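PDB 3RFI: Asp, which is the saposin-like insert of a potato aspartic protease, a small disulfide-bridged helical domain that probably acts on membranes and lipids as its saposin relatives do. Local coordinates for residues A[25-30]-A[86-91]; A[34-39]-A[78-83]. All coordinates share one frame; numbering follows the deposited sequence. Where two conformers were deposited one is given.

Contact 1 of 2, residues A[25-30]-A[86-91]; sequences LLVSGV and QLKQEG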
loop_
_atom_site.group_PDB
_atom_site.type_symbol
_atom_site.label_atom_id
_atom_site.label_comp_id
_atom_site.label_asym_id
_atom_site.label_seq_id
_atom_site.Cartn_x
_atom_site.Cartn_y
_atom_site.Cartn_z
ATOM N N LEU A 25 5.544 2.715 -3.680
ATOM C CA LEU A 25 5.948 1.434 -4.179
ATOM C C LEU A 25 5.015 0.335 -3.715
ATOM O O LEU A 25 4.795 -0.581 -4.461
ATOM C CB LEU A 25 7.406 1.105 -3.794
ATOM C CG LEU A 25 8.432 1.999 -4.508
ATOM C CD1 LEU A 25 9.777 1.979 -3.764
ATOM C CD2 LEU A 25 8.623 1.642 -6.004
ATOM N N LEU A 26 4.509 0.427 -2.493
ATOM C CA LEU A 26 3.593 -0.558 -1.952
ATOM C C LEU A 26 2.368 -0.483 -2.854
ATOM O O LEU A 26 1.911 -1.496 -3.343
ATOM C CB LEU A 26 3.204 -0.239 -0.490
ATOM C CG LEU A 26 2.288 -1.173 0.288
ATOM C CD1 LEU A 26 2.406 -0.794 1.779
ATOM C CD2 LEU A 26 0.837 -0.897 -0.171
ATOM N N VAL A 27 1.875 0.727 -3.049
ATOM C CA VAL A 27 0.711 0.980 -3.845
ATOM C C VAL A 27 0.924 0.490 -5.305
ATOM O O VAL A 27 0.089 -0.268 -5.843
ATOM C CB VAL A 27 0.275 2.446 -3.756
ATOM C CG1 VAL A 27 -0.953 2.708 -4.675
ATOM C CG2 VAL A 27 -0.135 2.791 -2.328
ATOM N N SER A 28 2.036 0.877 -5.920
ATOM C CA SER A 28 2.297 0.544 -7.324
ATOM C C SER A 28 2.645 -0.924 -7.531
ATOM O O SER A 28 2.488 -1.464 -8.665
ATOM C CB SER A 28 3.403 1.435 -7.901
ATOM O OG SER A 28 2.869 2.733 -8.124
ATOM N N GLY A 29 3.082 -1.578 -6.446
ATOM C CA GLY A 29 3.413 -3.000 -6.505
ATOM C C GLY A 29 2.153 -3.874 -6.511
ATOM O O GLY A 29 2.201 -5.022 -6.912
ATOM N N VAL A 30 1.014 -3.353 -6.117
ATOM C CA VAL A 30 -0.196 -4.200 -6.204
ATOM C C VAL A 30 -0.557 -4.565 -7.650
ATOM O O VAL A 30 -0.520 -3.716 -8.526
ATOM C CB VAL A 30 -1.349 -3.714 -5.366
ATOM C CG1 VAL A 30 -1.315 -2.307 -5.085
ATOM C CG2 VAL A 30 -2.717 -4.114 -5.975
ATOM N N GLN A 86 -7.310 5.008 -4.714
ATOM C CA GLN A 86 -7.672 5.517 -3.387
ATOM C C GLN A 86 -6.415 5.542 -2.533
ATOM O O GLN A 86 -6.166 6.488 -1.782
ATOM C CB GLN A 86 -8.776 4.710 -2.704
ATOM C CG GLN A 86 -9.627 5.502 -1.699
ATOM C CD GLN A 86 -8.913 5.821 -0.486
ATOM O OE1 GLN A 86 -8.925 6.983 -0.007
ATOM N NE2 GLN A 86 -8.250 4.816 0.062
ATOM N N LEU A 87 -5.561 4.554 -2.681
ATOM C CA LEU A 87 -4.426 4.487 -1.763
ATOM C C LEU A 87 -3.403 5.596 -2.051
ATOM O O LEU A 87 -2.597 5.916 -1.175
ATOM C CB LEU A 87 -3.759 3.118 -1.862
ATOM C CG LEU A 87 -4.577 1.994 -1.265
ATOM C CD1 LEU A 87 -3.686 0.762 -1.241
ATOM C CD2 LEU A 87 -5.004 2.413 0.147
ATOM N N LYS A 88 -3.466 6.172 -3.249
ATOM C CA LYS A 88 -2.566 7.270 -3.657
ATOM C C LYS A 88 -3.021 8.579 -3.050
ATOM O O LYS A 88 -2.287 9.581 -3.103
ATOM C CB LYS A 88 -2.629 7.463 -5.188
ATOM C CG LYS A 88 -2.019 6.357 -6.023
ATOM C CD LYS A 88 -2.252 6.674 -7.528
ATOM C CE LYS A 88 -2.609 5.410 -8.399
ATOM N NZ LYS A 88 -3.495 5.675 -9.623
ATOM N N GLN A 89 -4.256 8.612 -2.552
ATOM C CA GLN A 89 -4.853 9.873 -2.151
ATOM C C GLN A 89 -4.035 10.469 -1.003
ATOM O O GLN A 89 -3.505 9.727 -0.201
ATOM C CB GLN A 89 -6.351 9.737 -1.796
ATOM C CG GLN A 89 -7.310 9.256 -2.959
ATOM C CD GLN A 89 -7.303 10.124 -4.213
ATOM O OE1 GLN A 89 -7.447 11.350 -4.125
ATOM N NE2 GLN A 89 -7.191 9.493 -5.397
ATOM N N GLU A 90 -3.894 11.801 -0.951
ATOM C CA GLU A 90 -3.089 12.449 0.128
ATOM C C GLU A 90 -3.461 12.032 1.546
ATOM O O GLU A 90 -2.601 11.630 2.330
ATOM C CB GLU A 90 -3.162 13.999 0.065
ATOM C CG GLU A 90 -2.015 14.687 -0.637
ATOM C CD GLU A 90 -0.629 14.117 -0.300
ATOM O OE1 GLU A 90 0.011 13.620 -1.252
ATOM O OE2 GLU A 90 -0.169 14.179 0.868
ATOM N N GLY A 91 -4.745 12.176 1.872
ATOM C CA GLY A 91 -5.267 11.761 3.157
ATOM C C GLY A 91 -4.854 10.348 3.537
ATOM O O GLY A 91 -4.450 10.102 4.656
#

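Contact 2 of 2, residues A[34-39]-A[78-83]; sequences QVCSQA and MAVVWM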
loop_
_atom_site.group_PDB
_atom_site.type_symbol
_atom_site.label_atom_id
_atom_site.label_comp_id
_atom_site.label_asym_id
_atom_site.label_seq_id
_atom_site.Cartn_x
_atom_site.Cartn_y
_atom_site.Cartn_z
ATOM N N GLN A 34 -3.172 -10.358 -10.083
ATOM C CA GLN A 34 -2.709 -11.287 -9.062
ATOM C C GLN A 34 -3.694 -11.292 -7.910
ATOM O O GLN A 34 -4.019 -12.347 -7.378
ATOM C CB GLN A 34 -1.358 -10.793 -8.530
ATOM C CG GLN A 34 -0.482 -11.851 -8.200
ATOM C CD GLN A 34 -0.214 -12.774 -9.394
ATOM O OE1 GLN A 34 0.312 -12.357 -10.451
ATOM N NE2 GLN A 34 -0.573 -14.041 -9.222
ATOM N N VAL A 35 -4.130 -10.102 -7.512
ATOM C CA VAL A 35 -5.063 -9.966 -6.404
ATOM C C VAL A 35 -6.370 -10.648 -6.824
ATOM O O VAL A 35 -6.900 -11.463 -6.090
ATOM C CB VAL A 35 -5.381 -8.492 -6.107
ATOM C CG1 VAL A 35 -6.497 -8.417 -5.082
ATOM C CG2 VAL A 35 -4.195 -7.807 -5.484
ATOM N N CYS A 36 -6.822 -10.360 -8.044
ATOM C CA CYS A 36 -8.053 -10.986 -8.579
ATOM C C CYS A 36 -7.964 -12.489 -8.778
ATOM O O CYS A 36 -8.941 -13.204 -8.568
ATOM C CB CYS A 36 -8.407 -10.265 -9.849
ATOM S SG CYS A 36 -8.983 -8.605 -9.337
ATOM N N SER A 37 -6.793 -12.980 -9.144
ATOM C CA SER A 37 -6.552 -14.414 -9.156
ATOM C C SER A 37 -6.647 -15.052 -7.753
ATOM O O SER A 37 -7.285 -16.090 -7.580
ATOM C CB SER A 37 -5.201 -14.728 -9.785
ATOM O OG SER A 37 -5.286 -14.543 -11.175
ATOM N N GLN A 38 -6.039 -14.420 -6.761
ATOM C CA GLN A 38 -6.189 -14.917 -5.395
ATOM C C GLN A 38 -7.636 -14.854 -4.910
ATOM O O GLN A 38 -8.013 -15.660 -4.089
ATOM C CB GLN A 38 -5.311 -14.145 -4.472
ATOM C CG GLN A 38 -3.867 -14.325 -4.826
ATOM C CD GLN A 38 -3.035 -13.410 -3.990
ATOM O OE1 GLN A 38 -2.413 -13.848 -3.043
ATOM N NE2 GLN A 38 -3.084 -12.114 -4.283
ATOM N N ALA A 39 -8.413 -13.904 -5.426
ATOM C CA ALA A 39 -9.865 -13.866 -5.143
ATOM C C ALA A 39 -10.676 -14.890 -5.923
ATOM O O ALA A 39 -11.875 -14.963 -5.737
ATOM C CB ALA A 39 -10.413 -12.472 -5.402
ATOM N N MET A 78 -10.636 -3.824 -12.400
ATOM C CA MET A 78 -11.055 -2.403 -12.348
ATOM C C MET A 78 -11.209 -1.968 -10.925
ATOM O O MET A 78 -10.709 -0.885 -10.589
ATOM C CB MET A 78 -12.373 -2.181 -13.076
ATOM C CG MET A 78 -12.279 -1.953 -14.537
ATOM S SD MET A 78 -13.835 -2.064 -15.428
ATOM C CE MET A 78 -15.007 -1.991 -14.092
ATOM N N ALA A 79 -11.851 -2.797 -10.076
ATOM C CA ALA A 79 -11.985 -2.466 -8.683
ATOM C C ALA A 79 -10.604 -2.319 -8.010
ATOM O O ALA A 79 -10.450 -1.399 -7.238
ATOM C CB ALA A 79 -12.862 -3.443 -7.912
ATOM N N VAL A 80 -9.648 -3.221 -8.275
ATOM C CA VAL A 80 -8.306 -3.145 -7.672
ATOM C C VAL A 80 -7.571 -1.893 -8.154
ATOM O O VAL A 80 -6.959 -1.203 -7.360
ATOM C CB VAL A 80 -7.438 -4.405 -7.905
ATOM C CG1 VAL A 80 -5.988 -4.232 -7.340
ATOM C CG2 VAL A 80 -8.144 -5.628 -7.191
ATOM N N VAL A 81 -7.612 -1.614 -9.448
ATOM C CA VAL A 81 -7.044 -0.332 -9.927
ATOM C C VAL A 81 -7.665 0.871 -9.171
ATOM O O VAL A 81 -6.981 1.811 -8.778
ATOM C CB VAL A 81 -7.332 -0.196 -11.447
ATOM C CG1 VAL A 81 -7.044 1.241 -11.929
ATOM C CG2 VAL A 81 -6.561 -1.256 -12.185
ATOM N N TRP A 82 -8.958 0.856 -8.962
ATOM C CA TRP A 82 -9.534 1.955 -8.198
ATOM C C TRP A 82 -9.130 1.939 -6.733
ATOM O O TRP A 82 -9.019 3.014 -6.140
ATOM C CB TRP A 82 -11.024 1.945 -8.343
ATOM C CG TRP A 82 -11.432 2.460 -9.682
ATOM C CD1 TRP A 82 -10.728 3.358 -10.476
ATOM C CD2 TRP A 82 -12.646 2.188 -10.363
ATOM N NE1 TRP A 82 -11.463 3.658 -11.589
ATOM C CE2 TRP A 82 -12.635 2.945 -11.559
ATOM C CE3 TRP A 82 -13.750 1.354 -10.096
ATOM C CZ2 TRP A 82 -13.686 2.917 -12.464
ATOM C CZ3 TRP A 82 -14.820 1.368 -10.969
ATOM C CH2 TRP A 82 -14.763 2.112 -12.167
ATOM N N MET A 83 -8.957 0.731 -6.134
ATOM C CA MET A 83 -8.427 0.652 -4.772
ATOM C C MET A 83 -7.052 1.279 -4.710
ATOM O O MET A 83 -6.771 2.010 -3.770
ATOM C CB MET A 83 -8.374 -0.782 -4.238
ATOM C CG MET A 83 -9.786 -1.352 -4.120
ATOM S SD MET A 83 -9.545 -3.083 -3.698
ATOM C CE MET A 83 -11.236 -3.627 -3.633
#

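Contact 1 of 2, residues A[25-30]-A[86-91]
Val27 of helix 6-29 meets Leu87 and Lys88 where helix 71-87 gives way to the turn before helix 90-104. The packing is apolar throughout. Both methyls of Val27 close on the first side-chain carbon of Leu87: CG2 lies 3.7 Å from Leu87 CB and CG1 4.0 Å from the same atom. Val27 CG1 also rests 4.0 Å from Lys88 CG, so it is the aliphatic stem of the lysine that takes part. With CG1 anti to the backbone N (chi1 178°), that methyl reaches both residues, while CG2 lies over Leu87 alone; branching at CB presents the two methyls close to the backbone. The buried valine is thus covered by the partly exposed Leu87 and by the stem of an exposed lysine. Trimmed to an alanine here, the helix would probably leave Leu87 CB and the lysine stem without the methyls they pack on.

Polar groups bond around this seam. Lys88 turns its ammonium to Asn85 OD1, while the indole N-H of Trp23 bonds to Leu87 O, linking helix 6-29 to the last residues before the bend. Gln89 sits at the N-cap of helix 90-104. The contact sets helix 6-29 against the bend between helices 71-87 and 90-104, and the side chain of Val30 also touches helix 71-87.

Contact 2 of 2, residues A[34-39]-A[78-83]
Val80 of helix 71-87 packs against Val35 and Cys36 of helix 32-38 in the disulfide-braced helical fold of the saposin-like family. Its CB leaves the backbone toward the other helix and divides into two methyls with different neighbours. CG1, anti to the backbone N (chi1 176°), turns to Val30, in the loop leading into helix 32-38. CG2 reaches helix 32-38 itself, where it lies 3.9 Å from Val35 CG1 and 3.8 Å from Cys36 SG. A single methyl is therefore shared by two successive residues of the facing helix, one offering a branched hydrocarbon and the other a sulfur.

Valine suits this buried place because it is compact and branches at CB, filling the space between two closely set helices without a long, flexible chain. The backbones are nearest at Val35 and Val80, whose CA atoms are 7.7 Å apart. Val35 answers with another short branched side chain, and the two valines meet at an angle.

Cys36 does two jobs: its sulfur touches Val80 and is bonded to Cys76, one turn earlier on helix 71-87, so a covalent link fastens the helices beside their apolar packing. On a different face of helix 32-38, the amide of Gln38 folds back on the preceding turn. Its NE2 donates to Gln34 O at 3.2 Å, with an N-H...O angle of 141°, coming from above the carbonyl plane, while Gln38 N reaches that oxygen from the opposite face at 3.0 Å.

Contacts 1 and 2 both use helix 71-87, contact 2 in its middle and contact 1 at its end, with centres about 14 Å apart. Helices 6-29 and 32-38, consecutive in the chain, supply the other sides, and contact 2 is nested within the loop closed by contact 1. Val30 joins them: its CG2 lies 3.5 Å from Val80 CG1 and 4.0 Å from Val35 CG2, making the two contacts neighbours along one apolar seam. Together they set the two helices of the N-terminal half against helix 71-87, contact 1 at the bend that leads to helix 90-104 and contact 2 next to a disulfide.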